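Local coordinates for Sts-2 protein (Mus musculus, PDB 3D4I) that has an acid-dependent phosphatase activity in the 2H-phosphatase domain described here and probably interferes with CBL-mediated down-regulation of receptor tyrosine kinases, at residues 70-73 with 74-78; 103-106 with 107-111; 203-206 with 207-210; 41-44 with 45-49; 144-148 with 149-153. All blocks are in the same frame, centred on the assembly; numbering follows the deposited sequence.

Contacts 1 and 2 are about two and a half turns each of neighbouring, packed helices, 69-85 and 98-111, with regular i to i+4 bonds, one side inward and the other partly exposed. Contact 5, a helix end with exposed polar residues and a buried leucine and phenylalanine, lies against helix 98-111 and touches contact 2. Contact 3 is the most buried, a short helix whose buried serines and aspartate have polar partners, on the opposite side of the chain's centre from contacts 2, 4 and 5. Contact 4 has no helix or strand: its arginine binds backbone carbonyls. Contacts 1 and 4 touch through Asn46 and Cys70, and both face the second subunit.

Contact 1 (70-73 with 74-78); sequences CGIF and QARLA
The first turns of helix 69-85 bring Phe73 against Gln74 and Leu77, Ile72 against Arg76 and Cys70 against Gln74. Gln74 N bonds Cys70 O at 2.8 Å and Leu77 N bonds Phe73 O at 2.9 Å, with the bonds to Gly71 O and Ile72 O between them. The Phe73 ring crosses the Gln74 side chain at about a right angle, CD2 lying 3.8 Å from Gln74 CG. At its far end Phe73 CE1 meets Leu77 CD2 at 3.9 Å, the two side chains running side by side. A chi1 of 141°, well away from a staggered value, puts the ring there, where it stacks on Phe73 of the second subunit. In this histidine phosphatase domain the helix thus has a dimer side and, through Ile72 and Arg76, a side facing helix 98-111. An alanine replacing Phe73 is likely to strip Leu77 CD2 and Gln74 CG of their aromatic neighbour and leave the ring of the second subunit without its stacking mate. On the other side Ile72 CG2 sits over one face of the Arg76 guanidinium, offset toward its rim, 3.7 Å from Arg76 CZ. Gln74, with CG anti to the carbonyl carbon (chi1 -59°), runs back beside Cys70, its CG 3.2 Å from Cys70 O and its NE2 3.8 Å from Cys70 SG; NE2 bonds His260 and OE1 the backbone N of Glu19.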
loop_
_atom_site.group_PDB
_atom_site.type_symbol
_atom_site.label_atom_id
_atom_site.label_comp_id
_atom_site.label_asym_id
_atom_site.label_seq_id
_atom_site.Cartn_x
_atom_site.Cartn_y
_atom_site.Cartn_z
ATOM N N CYS A 70 3.592 3.704 1.515
ATOM C CA CYS A 70 3.295 2.267 1.400
ATOM C C CYS A 70 3.361 1.581 2.787
ATOM O O CYS A 70 2.519 0.745 3.098
ATOM C CB CYS A 70 4.274 1.611 0.433
ATOM S SG CYS A 70 3.922 -0.130 0.102
ATOM N N GLY A 71 4.330 1.959 3.623
ATOM C CA GLY A 71 4.395 1.423 5.010
ATOM C C GLY A 71 3.137 1.740 5.813
ATOM O O GLY A 71 2.644 0.913 6.593
ATOM N N ILE A 72 2.636 2.959 5.650
ATOM C CA ILE A 72 1.375 3.370 6.295
ATOM C C ILE A 72 0.225 2.508 5.808
ATOM O O ILE A 72 -0.593 2.070 6.616
ATOM C CB ILE A 72 1.054 4.878 6.032
ATOM C CG1 ILE A 72 2.110 5.776 6.704
ATOM C CG2 ILE A 72 -0.357 5.232 6.529
ATOM C CD1 ILE A 72 2.133 7.259 6.155
ATOM N N PHE A 73 0.131 2.309 4.487
ATOM C CA PHE A 73 -0.858 1.391 3.910
ATOM C C PHE A 73 -0.738 -0.027 4.508
ATOM O O PHE A 73 -1.756 -0.613 4.884
ATOM C CB PHE A 73 -0.778 1.381 2.361
ATOM C CG PHE A 73 -0.965 0.006 1.733
ATOM C CD1 PHE A 73 -2.248 -0.562 1.616
ATOM C CD2 PHE A 73 0.132 -0.706 1.254
ATOM C CE1 PHE A 73 -2.414 -1.833 1.032
ATOM C CE2 PHE A 73 -0.029 -1.994 0.654
ATOM C CZ PHE A 73 -1.312 -2.544 0.564
ATOM N N GLN A 74 0.490 -0.570 4.602
ATOM C CA GLN A 74 0.673 -1.916 5.140
ATOM C C GLN A 74 0.182 -2.003 6.590
ATOM O O GLN A 74 -0.510 -2.945 6.950
ATOM C CB GLN A 74 2.137 -2.358 5.044
ATOM C CG GLN A 74 2.670 -2.373 3.591
ATOM C CD GLN A 74 4.181 -2.419 3.556
ATOM O OE1 GLN A 74 4.845 -1.972 4.488
ATOM N NE2 GLN A 74 4.724 -2.977 2.495
ATOM N N ALA A 75 0.520 -1.000 7.398
ATOM C CA ALA A 75 0.148 -0.969 8.811
ATOM C C ALA A 75 -1.365 -0.891 8.981
ATOM O O ALA A 75 -1.954 -1.649 9.769
ATOM C CB ALA A 75 0.845 0.235 9.523
ATOM N N ARG A 76 -1.998 -0.018 8.203
ATOM C CA ARG A 76 -3.453 0.108 8.233
ATOM C C ARG A 76 -4.172 -1.160 7.762
ATOM O O ARG A 76 -5.217 -1.554 8.326
ATOM C CB ARG A 76 -3.911 1.346 7.437
ATOM C CG ARG A 76 -3.491 2.728 8.037
ATOM C CD ARG A 76 -4.128 3.897 7.227
ATOM N NE ARG A 76 -3.959 5.221 7.867
ATOM C CZ ARG A 76 -3.823 6.391 7.228
ATOM N NH1 ARG A 76 -3.792 6.461 5.897
ATOM N NH2 ARG A 76 -3.717 7.517 7.938
ATOM N N LEU A 77 -3.639 -1.798 6.718
ATOM C CA LEU A 77 -4.227 -3.038 6.194
ATOM C C LEU A 77 -4.193 -4.164 7.236
ATOM O O LEU A 77 -5.185 -4.885 7.440
ATOM C CB LEU A 77 -3.504 -3.484 4.908
ATOM C CG LEU A 77 -4.211 -4.516 4.014
ATOM C CD1 LEU A 77 -5.429 -3.863 3.322
ATOM C CD2 LEU A 77 -3.231 -5.046 3.006
ATOM N N ALA A 78 -3.048 -4.321 7.881
ATOM C CA ALA A 78 -2.914 -5.229 9.040
ATOM C C ALA A 78 -3.887 -4.919 10.194
ATOM O O ALA A 78 -4.501 -5.834 10.740
ATOM C CB ALA A 78 -1.466 -5.212 9.550
#

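Contact 2 (103-106 with 107-111); sequences TAKH and ILEEL
A water molecule joins His106 and Glu109: it donates a short bond of 2.5 Å to Glu109 OE1 and lies 3.0 Å from His106 ND1. It sits in the plane of the imidazole, at the ring edge, whereas the carboxylate plane stands almost perpendicular to the ring (87°). The two side chains run alongside each other, and the water bridges the 3.9 Å between His106 ND1 and Glu109 OE1. The other carboxylate oxygen, Glu109 OE2, rests on the aliphatic part of Lys105, 3.0 Å from Lys105 CE. Lys105 is fully extended, and that carries NZ past the carboxylate to 4.2 Å from Glu109 OE2, too far for a salt bridge though the opposite charges probably still attract; the ammonium end makes a cation-pi contact with Phe151. Thr103 CG2 meets Ile107 CD1 at 3.9 Å, while Thr103 OG1 is bonded to Arg99 O and Gly18 N. Ala104 and Ile107 pack on strand 196-201 and Leu108 on Val92, while His106 and Glu110 pack on Arg76 of helix 69-85. An apolar side on the sheet with more polar flanks marks the connecting helix of a beta-alpha-beta unit, here strand 89-94, helix 98-111 and strand 119-121.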
loop_
_atom_site.group_PDB
_atom_site.type_symbol
_atom_site.label_atom_id
_atom_site.label_comp_id
_atom_site.label_asym_id
_atom_site.label_seq_id
_atom_site.Cartn_x
_atom_site.Cartn_y
_atom_site.Cartn_z
ATOM N N THR A 103 3.707 2.652 13.038
ATOM C CA THR A 103 3.061 1.361 12.722
ATOM C C THR A 103 2.030 1.059 13.817
ATOM O O THR A 103 0.883 0.706 13.511
ATOM C CB THR A 103 4.093 0.216 12.579
ATOM O OG1 THR A 103 5.054 0.515 11.566
ATOM C CG2 THR A 103 3.394 -1.126 12.190
ATOM N N ALA A 104 2.429 1.218 15.091
ATOM C CA ALA A 104 1.516 0.983 16.207
ATOM C C ALA A 104 0.268 1.864 16.120
ATOM O O ALA A 104 -0.847 1.367 16.265
ATOM C CB ALA A 104 2.227 1.185 17.564
ATOM N N LYS A 105 0.455 3.167 15.892
ATOM C CA LYS A 105 -0.669 4.103 15.779
ATOM C C LYS A 105 -1.632 3.689 14.660
ATOM O O LYS A 105 -2.834 3.657 14.859
ATOM C CB LYS A 105 -0.153 5.541 15.553
ATOM C CG LYS A 105 -1.255 6.616 15.289
ATOM C CD LYS A 105 -0.604 7.970 14.874
ATOM C CE LYS A 105 -1.574 9.143 14.827
ATOM N NZ LYS A 105 -0.861 10.340 14.265
ATOM N N HIS A 106 -1.100 3.366 13.480
ATOM C CA HIS A 106 -1.968 3.045 12.327
ATOM C C HIS A 106 -2.770 1.751 12.545
ATOM O O HIS A 106 -3.961 1.680 12.237
ATOM C CB HIS A 106 -1.131 2.999 11.036
ATOM C CG HIS A 106 -0.640 4.343 10.597
ATOM N ND1 HIS A 106 -1.490 5.396 10.323
ATOM C CD2 HIS A 106 0.617 4.804 10.375
ATOM C CE1 HIS A 106 -0.776 6.450 9.961
ATOM N NE2 HIS A 106 0.505 6.119 9.995
ATOM N N ILE A 107 -2.130 0.743 13.124
ATOM C CA ILE A 107 -2.851 -0.473 13.522
ATOM C C ILE A 107 -4.006 -0.149 14.494
ATOM O O ILE A 107 -5.141 -0.573 14.268
ATOM C CB ILE A 107 -1.888 -1.523 14.144
ATOM C CG1 ILE A 107 -0.914 -2.061 13.091
ATOM C CG2 ILE A 107 -2.659 -2.674 14.800
ATOM C CD1 ILE A 107 0.208 -2.910 13.684
ATOM N N LEU A 108 -3.711 0.599 15.561
ATOM C CA LEU A 108 -4.724 0.984 16.545
ATOM C C LEU A 108 -5.879 1.805 15.966
ATOM O O LEU A 108 -7.025 1.636 16.382
ATOM C CB LEU A 108 -4.087 1.747 17.703
ATOM C CG LEU A 108 -3.352 0.935 18.782
ATOM C CD1 LEU A 108 -2.449 1.881 19.544
ATOM C CD2 LEU A 108 -4.347 0.253 19.737
ATOM N N GLU A 109 -5.577 2.709 15.031
ATOM C CA GLU A 109 -6.602 3.521 14.380
ATOM C C GLU A 109 -7.579 2.639 13.606
ATOM O O GLU A 109 -8.807 2.805 13.715
ATOM C CB GLU A 109 -5.973 4.615 13.519
ATOM C CG GLU A 109 -5.590 5.850 14.323
ATOM C CD GLU A 109 -4.735 6.850 13.538
ATOM O OE1 GLU A 109 -4.566 6.699 12.303
ATOM O OE2 GLU A 109 -4.224 7.793 14.173
ATOM N N GLU A 110 -7.051 1.640 12.908
ATOM C CA GLU A 110 -7.897 0.714 12.153
ATOM C C GLU A 110 -8.626 -0.289 13.033
ATOM O O GLU A 110 -9.683 -0.798 12.650
ATOM C CB GLU A 110 -7.096 -0.026 11.093
ATOM C CG GLU A 110 -6.627 0.848 9.935
ATOM C CD GLU A 110 -7.755 1.440 9.128
ATOM O OE1 GLU A 110 -8.812 0.771 8.938
ATOM O OE2 GLU A 110 -7.581 2.600 8.705
ATOM N N LEU A 111 -8.056 -0.575 14.204
ATOM C CA LEU A 111 -8.751 -1.371 15.225
ATOM C C LEU A 111 -9.837 -0.581 15.964
ATOM O O LEU A 111 -10.615 -1.164 16.708
ATOM C CB LEU A 111 -7.750 -1.847 16.279
ATOM C CG LEU A 111 -7.309 -3.284 16.588
ATOM C CD1 LEU A 111 -8.231 -4.418 16.065
ATOM C CD2 LEU A 111 -5.873 -3.537 16.279
HETATM O O HOH W 1 -4.466 5.114 10.392
#

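Contact 3 (203-206 with 207-210)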
loop_
_atom_site.group_PDB
_atom_site.type_symbol
_atom_site.label_atom_id
_atom_site.label_comp_id
_atom_site.label_asym_id
_atom_site.label_seq_id
_atom_site.Cartn_x
_atom_site.Cartn_y
_atom_site.Cartn_z
ATOM N N SER A 203 12.597 -6.433 12.814
ATOM C CA SER A 203 12.674 -7.824 12.345
ATOM C C SER A 203 13.342 -8.702 13.408
ATOM O O SER A 203 12.890 -9.802 13.682
ATOM C CB SER A 203 13.449 -7.898 11.036
ATOM O OG SER A 203 12.679 -7.337 9.981
ATOM N N SER A 204 14.406 -8.191 14.010
ATOM C CA SER A 204 15.108 -8.922 15.087
ATOM C C SER A 204 14.200 -9.415 16.226
ATOM O O SER A 204 14.430 -10.501 16.800
ATOM C CB SER A 204 16.196 -8.031 15.673
ATOM O OG SER A 204 15.694 -6.742 15.910
ATOM N N ALA A 205 13.204 -8.603 16.577
ATOM C CA ALA A 205 12.330 -8.897 17.699
ATOM C C ALA A 205 11.454 -10.141 17.488
ATOM O O ALA A 205 11.016 -10.753 18.470
ATOM C CB ALA A 205 11.456 -7.681 18.047
ATOM N N LEU A 206 11.156 -10.496 16.235
ATOM C CA LEU A 206 10.330 -11.684 15.992
ATOM C C LEU A 206 11.018 -12.938 16.539
ATOM O O LEU A 206 10.342 -13.897 16.896
ATOM C CB LEU A 206 9.926 -11.865 14.523
ATOM C CG LEU A 206 8.647 -11.118 14.081
ATOM C CD1 LEU A 206 8.950 -9.659 13.838
ATOM C CD2 LEU A 206 8.050 -11.734 12.830
ATOM N N ASP A 207 12.347 -12.893 16.625
ATOM C CA ASP A 207 13.135 -13.956 17.257
ATOM C C ASP A 207 13.425 -13.653 18.743
ATOM O O ASP A 207 13.117 -14.457 19.641
ATOM C CB ASP A 207 14.448 -14.200 16.491
ATOM C CG ASP A 207 15.164 -15.476 16.945
ATOM O OD1 ASP A 207 14.565 -16.564 16.819
ATOM O OD2 ASP A 207 16.327 -15.414 17.394
ATOM N N SER A 208 14.019 -12.499 19.003
ATOM C CA SER A 208 14.501 -12.185 20.345
ATOM C C SER A 208 13.414 -11.947 21.394
ATOM O O SER A 208 13.690 -12.076 22.578
ATOM C CB SER A 208 15.447 -10.988 20.303
ATOM O OG SER A 208 14.705 -9.821 20.047
ATOM N N CYS A 209 12.207 -11.572 20.971
ATOM C CA CYS A 209 11.101 -11.352 21.908
ATOM C C CYS A 209 10.182 -12.574 22.077
ATOM O O CYS A 209 9.251 -12.565 22.900
ATOM C CB CYS A 209 10.320 -10.067 21.564
ATOM S SG CYS A 209 11.326 -8.555 21.760
ATOM N N THR A 210 10.439 -13.632 21.308
ATOM C CA THR A 210 9.600 -14.836 21.373
ATOM C C THR A 210 10.345 -16.012 21.980
ATOM O O THR A 210 9.778 -16.723 22.801
ATOM C CB THR A 210 8.975 -15.235 20.004
ATOM O OG1 THR A 210 10.008 -15.510 19.054
ATOM C CG2 THR A 210 8.095 -14.101 19.465
#
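Thr210 folds back on Leu206, and its whole side chain gathers round one carbonyl oxygen. Its CB lies 3.6 Å from Leu206 O, its methyl CG2 3.4 Å from the same atom, and its tip OG1 donates a 2.7 Å bond to Leu206 O. With chi1 at 61°, OG1 is tucked between the backbone N and the carbonyl carbon, and this aims it back along the chain. The hydroxyl stands in for Thr210's own backbone N-H, which in a continuing helix would have bonded Leu206 O but here bonds Asp207 O. A valine in this position is likely to leave Leu206 O without that hydroxyl mate. One turn earlier Ser204 O takes two backbone bonds: from Ser208 N at 3.0 Å, nearly straight and in the carbonyl plane, and from Asp207 N at 3.2 Å, well above it. Ser208 OG lies 3.5 Å from Ala205 CA and is bonded to Tyr175 OH. Cys209 SG packs on Ala205 CB at 3.8 Å. Leu206 leans on Val14 and on Phe266 of the second subunit; Asp207 forms a salt bridge with Arg219, and Ser204 OG bonds Glu127. Ser203 OG bonds Arg16, the arginine of the Arg-His-Gly signature; for this short helix, shortly after the parallel strand 196-201, that is consistent with a place beside the active site, as in the histidine phosphatase superfamily.

Contact 4 (41-44 with 45-49)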
loop_
_atom_site.group_PDB
_atom_site.type_symbol
_atom_site.label_atom_id
_atom_site.label_comp_id
_atom_site.label_asym_id
_atom_site.label_seq_id
_atom_site.Cartn_x
_atom_site.Cartn_y
_atom_site.Cartn_z
ATOM N N TYR A 41 9.483 18.564 1.748
ATOM C CA TYR A 41 8.513 18.433 0.663
ATOM C C TYR A 41 8.547 16.995 0.145
ATOM O O TYR A 41 9.447 16.236 0.526
ATOM C CB TYR A 41 8.804 19.467 -0.434
ATOM C CG TYR A 41 9.885 19.074 -1.424
ATOM C CD1 TYR A 41 11.233 19.070 -1.069
ATOM C CD2 TYR A 41 9.542 18.729 -2.728
ATOM C CE1 TYR A 41 12.221 18.721 -2.001
ATOM C CE2 TYR A 41 10.500 18.386 -3.656
ATOM C CZ TYR A 41 11.826 18.365 -3.290
ATOM O OH TYR A 41 12.736 18.028 -4.258
ATOM N N ARG A 42 7.582 16.607 -0.691
ATOM C CA ARG A 42 7.524 15.228 -1.185
ATOM C C ARG A 42 7.982 15.183 -2.625
ATOM O O ARG A 42 7.250 15.611 -3.506
ATOM C CB ARG A 42 6.101 14.639 -1.118
ATOM C CG ARG A 42 5.399 14.641 0.214
ATOM C CD ARG A 42 3.868 14.359 0.034
ATOM N NE ARG A 42 3.554 12.947 -0.223
ATOM C CZ ARG A 42 2.369 12.492 -0.628
ATOM N NH1 ARG A 42 1.358 13.322 -0.855
ATOM N NH2 ARG A 42 2.184 11.209 -0.830
ATOM N N PRO A 43 9.194 14.671 -2.881
ATOM C CA PRO A 43 9.619 14.522 -4.263
ATOM C C PRO A 43 9.025 13.275 -4.966
ATOM O O PRO A 43 9.212 13.123 -6.168
ATOM C CB PRO A 43 11.147 14.390 -4.148
ATOM C CG PRO A 43 11.373 13.856 -2.777
ATOM C CD PRO A 43 10.232 14.262 -1.916
ATOM N N ASP A 44 8.321 12.419 -4.216
ATOM C CA ASP A 44 7.710 11.182 -4.744
ATOM C C ASP A 44 6.539 10.906 -3.812
ATOM O O ASP A 44 6.587 11.269 -2.648
ATOM C CB ASP A 44 8.747 10.049 -4.712
ATOM C CG ASP A 44 8.240 8.710 -5.274
ATOM O OD1 ASP A 44 7.395 8.020 -4.635
ATOM O OD2 ASP A 44 8.783 8.285 -6.320
ATOM N N LEU A 45 5.476 10.294 -4.316
ATOM C CA LEU A 45 4.287 10.135 -3.500
ATOM C C LEU A 45 4.498 9.140 -2.375
ATOM O O LEU A 45 3.686 9.089 -1.454
ATOM C CB LEU A 45 3.058 9.738 -4.328
ATOM C CG LEU A 45 2.684 10.667 -5.492
ATOM C CD1 LEU A 45 1.393 10.183 -6.096
ATOM C CD2 LEU A 45 2.492 12.118 -4.990
ATOM N N ASN A 46 5.578 8.367 -2.421
ATOM C CA ASN A 46 5.822 7.414 -1.323
ATOM C C ASN A 46 6.508 8.046 -0.117
ATOM O O ASN A 46 6.648 7.386 0.912
ATOM C CB ASN A 46 6.604 6.194 -1.812
ATOM C CG ASN A 46 6.413 4.962 -0.932
ATOM O OD1 ASN A 46 5.331 4.704 -0.428
ATOM N ND2 ASN A 46 7.484 4.173 -0.780
ATOM N N PHE A 47 6.968 9.302 -0.243
ATOM C CA PHE A 47 7.302 10.110 0.944
ATOM C C PHE A 47 5.998 10.490 1.608
ATOM O O PHE A 47 5.028 10.759 0.901
ATOM C CB PHE A 47 8.096 11.384 0.585
ATOM C CG PHE A 47 9.531 11.127 0.206
ATOM C CD1 PHE A 47 9.863 10.663 -1.061
ATOM C CD2 PHE A 47 10.558 11.361 1.115
ATOM C CE1 PHE A 47 11.233 10.451 -1.440
ATOM C CE2 PHE A 47 11.886 11.129 0.768
ATOM C CZ PHE A 47 12.231 10.699 -0.512
ATOM N N PRO A 48 5.947 10.480 2.966
ATOM C CA PRO A 48 4.674 10.792 3.633
ATOM C C PRO A 48 4.262 12.263 3.480
ATOM O O PRO A 48 5.102 13.119 3.198
ATOM C CB PRO A 48 4.945 10.445 5.115
ATOM C CG PRO A 48 6.487 10.521 5.258
ATOM C CD PRO A 48 7.033 10.164 3.914
ATOM N N ARG A 49 2.980 12.539 3.682
ATOM C CA ARG A 49 2.422 13.888 3.537
ATOM C C ARG A 49 3.138 14.896 4.414
ATOM O O ARG A 49 3.342 16.038 4.021
ATOM C CB ARG A 49 0.904 13.876 3.828
ATOM C CG ARG A 49 0.010 14.112 2.600
ATOM C CD ARG A 49 -1.455 13.755 2.917
ATOM N NE ARG A 49 -2.439 14.698 2.377
ATOM C CZ ARG A 49 -3.732 14.700 2.722
ATOM N NH1 ARG A 49 -4.193 13.807 3.600
ATOM N NH2 ARG A 49 -4.575 15.597 2.205
#
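From Asp44 to Phe47 the chain makes a type I beta turn, closed by Phe47 N on Asp44 O at 3.1 Å. The turn is also an Asx turn: Asp44 OD1 takes a bond of 2.9 Å from Asn46 N with the lone pair directed away from its partner oxygen, while Asp44 OD2 is bonded to Thr259 of the second subunit. Arg42 folds across the loop that follows helix 29-32 and hydrogen-bonds to two of its carbonyls. Its chain bends at chi3 (77°) and thereby swings the guanidinium over the turn, where NE bonds Phe47 O at 2.9 Å and NH2 bonds Leu45 O at 2.7 Å; a second, weak bond runs from NH2 to Phe47 O. Both strong acceptors lie somewhat out of the guanidinium plane. These bonds at two points limit rotation of the group, whose charge probably strengthens its hold on the two carbonyls. Leu45 CD2 lies over one face of the guanidinium, toward its rim, and the backbone N of Arg49 over the opposite face. Beyond CG, which lies 3.8 Å from Arg42 NH1, the Arg49 side chain forms salt bridges with Glu80 and Asp84 of the second subunit, while Leu45 packs on Ala81 of that subunit, so the loop rests against helix 69-85 of its partner. Pro43 crosses the Phe47 ring at about a right angle in a CH-pi contact, with Pro43 CD 3.9 Å from the Phe47 ring centroid and only 16° off the ring normal.

Contact 5 (144-148 with 149-153)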
loop_
_atom_site.group_PDB
_atom_site.type_symbol
_atom_site.label_atom_id
_atom_site.label_comp_id
_atom_site.label_asym_id
_atom_site.label_seq_id
_atom_site.Cartn_x
_atom_site.Cartn_y
_atom_site.Cartn_z
ATOM N N GLU A 144 6.606 13.580 24.841
ATOM C CA GLU A 144 5.888 14.842 24.686
ATOM C C GLU A 144 5.744 15.218 23.216
ATOM O O GLU A 144 4.655 15.596 22.771
ATOM C CB GLU A 144 6.560 15.971 25.498
ATOM C CG GLU A 144 6.451 15.771 27.007
ATOM C CD GLU A 144 6.476 17.077 27.801
ATOM O OE1 GLU A 144 7.183 18.039 27.386
ATOM O OE2 GLU A 144 5.783 17.134 28.850
ATOM N N GLU A 145 6.842 15.078 22.470
ATOM C CA GLU A 145 6.856 15.288 21.023
ATOM C C GLU A 145 5.907 14.341 20.287
ATOM O O GLU A 145 5.219 14.750 19.352
ATOM C CB GLU A 145 8.286 15.167 20.471
ATOM C CG GLU A 145 9.116 16.428 20.716
ATOM C CD GLU A 145 10.613 16.238 20.521
ATOM O OE1 GLU A 145 11.092 15.105 20.258
ATOM O OE2 GLU A 145 11.324 17.248 20.651
ATOM N N LEU A 146 5.867 13.082 20.717
ATOM C CA LEU A 146 4.898 12.128 20.179
ATOM C C LEU A 146 3.450 12.528 20.493
ATOM O O LEU A 146 2.606 12.464 19.606
ATOM C CB LEU A 146 5.205 10.696 20.646
ATOM C CG LEU A 146 6.489 10.076 20.063
ATOM C CD1 LEU A 146 6.885 8.830 20.839
ATOM C CD2 LEU A 146 6.344 9.766 18.577
ATOM N N LYS A 147 3.154 12.940 21.727
ATOM C CA LYS A 147 1.782 13.405 22.035
ATOM C C LYS A 147 1.399 14.686 21.274
ATOM O O LYS A 147 0.257 14.819 20.821
ATOM C CB LYS A 147 1.480 13.512 23.545
ATOM C CG LYS A 147 0.468 12.446 24.009
ATOM C CD LYS A 147 -0.032 12.629 25.448
ATOM C CE LYS A 147 -0.637 11.309 26.004
ATOM N NZ LYS A 147 -1.174 11.450 27.424
ATOM N N GLU A 148 2.364 15.591 21.107
ATOM C CA GLU A 148 2.213 16.749 20.226
ATOM C C GLU A 148 1.739 16.261 18.862
ATOM O O GLU A 148 0.790 16.796 18.285
ATOM C CB GLU A 148 3.553 17.477 20.046
ATOM C CG GLU A 148 3.994 18.400 21.175
ATOM C CD GLU A 148 5.425 18.947 20.976
ATOM O OE1 GLU A 148 5.839 19.189 19.805
ATOM O OE2 GLU A 148 6.139 19.134 21.996
ATOM N N ALA A 149 2.397 15.210 18.372
ATOM C CA ALA A 149 2.162 14.678 17.034
ATOM C C ALA A 149 0.977 13.707 16.973
ATOM O O ALA A 149 0.806 12.981 15.986
ATOM C CB ALA A 149 3.432 14.023 16.506
ATOM N N ASN A 150 0.166 13.710 18.031
ATOM C CA ASN A 150 -1.083 12.948 18.087
ATOM C C ASN A 150 -0.856 11.429 18.211
ATOM O O ASN A 150 -1.653 10.638 17.720
ATOM C CB ASN A 150 -2.004 13.304 16.897
ATOM C CG ASN A 150 -3.401 12.701 17.021
ATOM O OD1 ASN A 150 -3.992 12.663 18.108
ATOM N ND2 ASN A 150 -3.934 12.217 15.900
ATOM N N PHE A 151 0.238 11.041 18.861
ATOM C CA PHE A 151 0.453 9.652 19.258
ATOM C C PHE A 151 -0.023 9.512 20.684
ATOM O O PHE A 151 0.451 10.229 21.566
ATOM C CB PHE A 151 1.935 9.275 19.164
ATOM C CG PHE A 151 2.454 9.229 17.763
ATOM C CD1 PHE A 151 2.330 8.078 17.000
ATOM C CD2 PHE A 151 3.056 10.338 17.197
ATOM C CE1 PHE A 151 2.806 8.037 15.703
ATOM C CE2 PHE A 151 3.531 10.304 15.898
ATOM C CZ PHE A 151 3.404 9.152 15.149
ATOM N N ASN A 152 -0.984 8.619 20.916
ATOM C CA ASN A 152 -1.527 8.417 22.250
ATOM C C ASN A 152 -0.590 7.543 23.084
ATOM O O ASN A 152 -0.933 6.422 23.448
ATOM C CB ASN A 152 -2.942 7.821 22.191
ATOM C CG ASN A 152 -3.628 7.790 23.555
ATOM O OD1 ASN A 152 -3.210 8.481 24.485
ATOM N ND2 ASN A 152 -4.690 6.992 23.676
ATOM N N VAL A 153 0.597 8.076 23.362
ATOM C CA VAL A 153 1.639 7.387 24.132
ATOM C C VAL A 153 1.342 7.373 25.644
ATOM O O VAL A 153 0.615 8.229 26.150
ATOM C CB VAL A 153 3.024 8.013 23.845
ATOM C CG1 VAL A 153 3.972 7.822 25.022
ATOM C CG2 VAL A 153 3.629 7.451 22.552
#
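Backbone bonds between Leu146, Lys147 and the residues after them close helix 143-148. Phe151 N reaches back to Leu146 O at 2.9 Å and Asn150 N to Lys147 O at 3.0 Å, the latter from well above the carbonyl plane; Ala149 N keeps an ordinary helical bond to Glu145 O. The chain can turn so sharply because Asn150 takes a positive phi of 72°. Together these form a Schellman motif with Asn150 as its C-prime residue, and the apolar contact that often accompanies such an end is present too. Leu146 CD2 sits over one face of the Phe151 ring in a CH-pi contact, 4.1 Å from the ring centroid, while Leu146 O lies in the plane of the ring at its edge. The other methyl, Leu146 CD1, meets Val153 CG2 at 3.9 Å; CG anti to the carbonyl carbon (chi1 -69°) sets the two methyls against these different partners. Leu146 and Phe151 also pack on Val101 of helix 98-111. Among weaker polar contacts, Lys147 CA points its hydrogen at Phe151 O, 3.5 Å away, and the aliphatic chain of Lys147 runs alongside Asn152, its CE coming to 3.3 Å from Val153 O. Asn152, the centre of an inverse gamma turn, has ND2 bonded to Glu114 O, and Glu145 OE2 bonds Ser55.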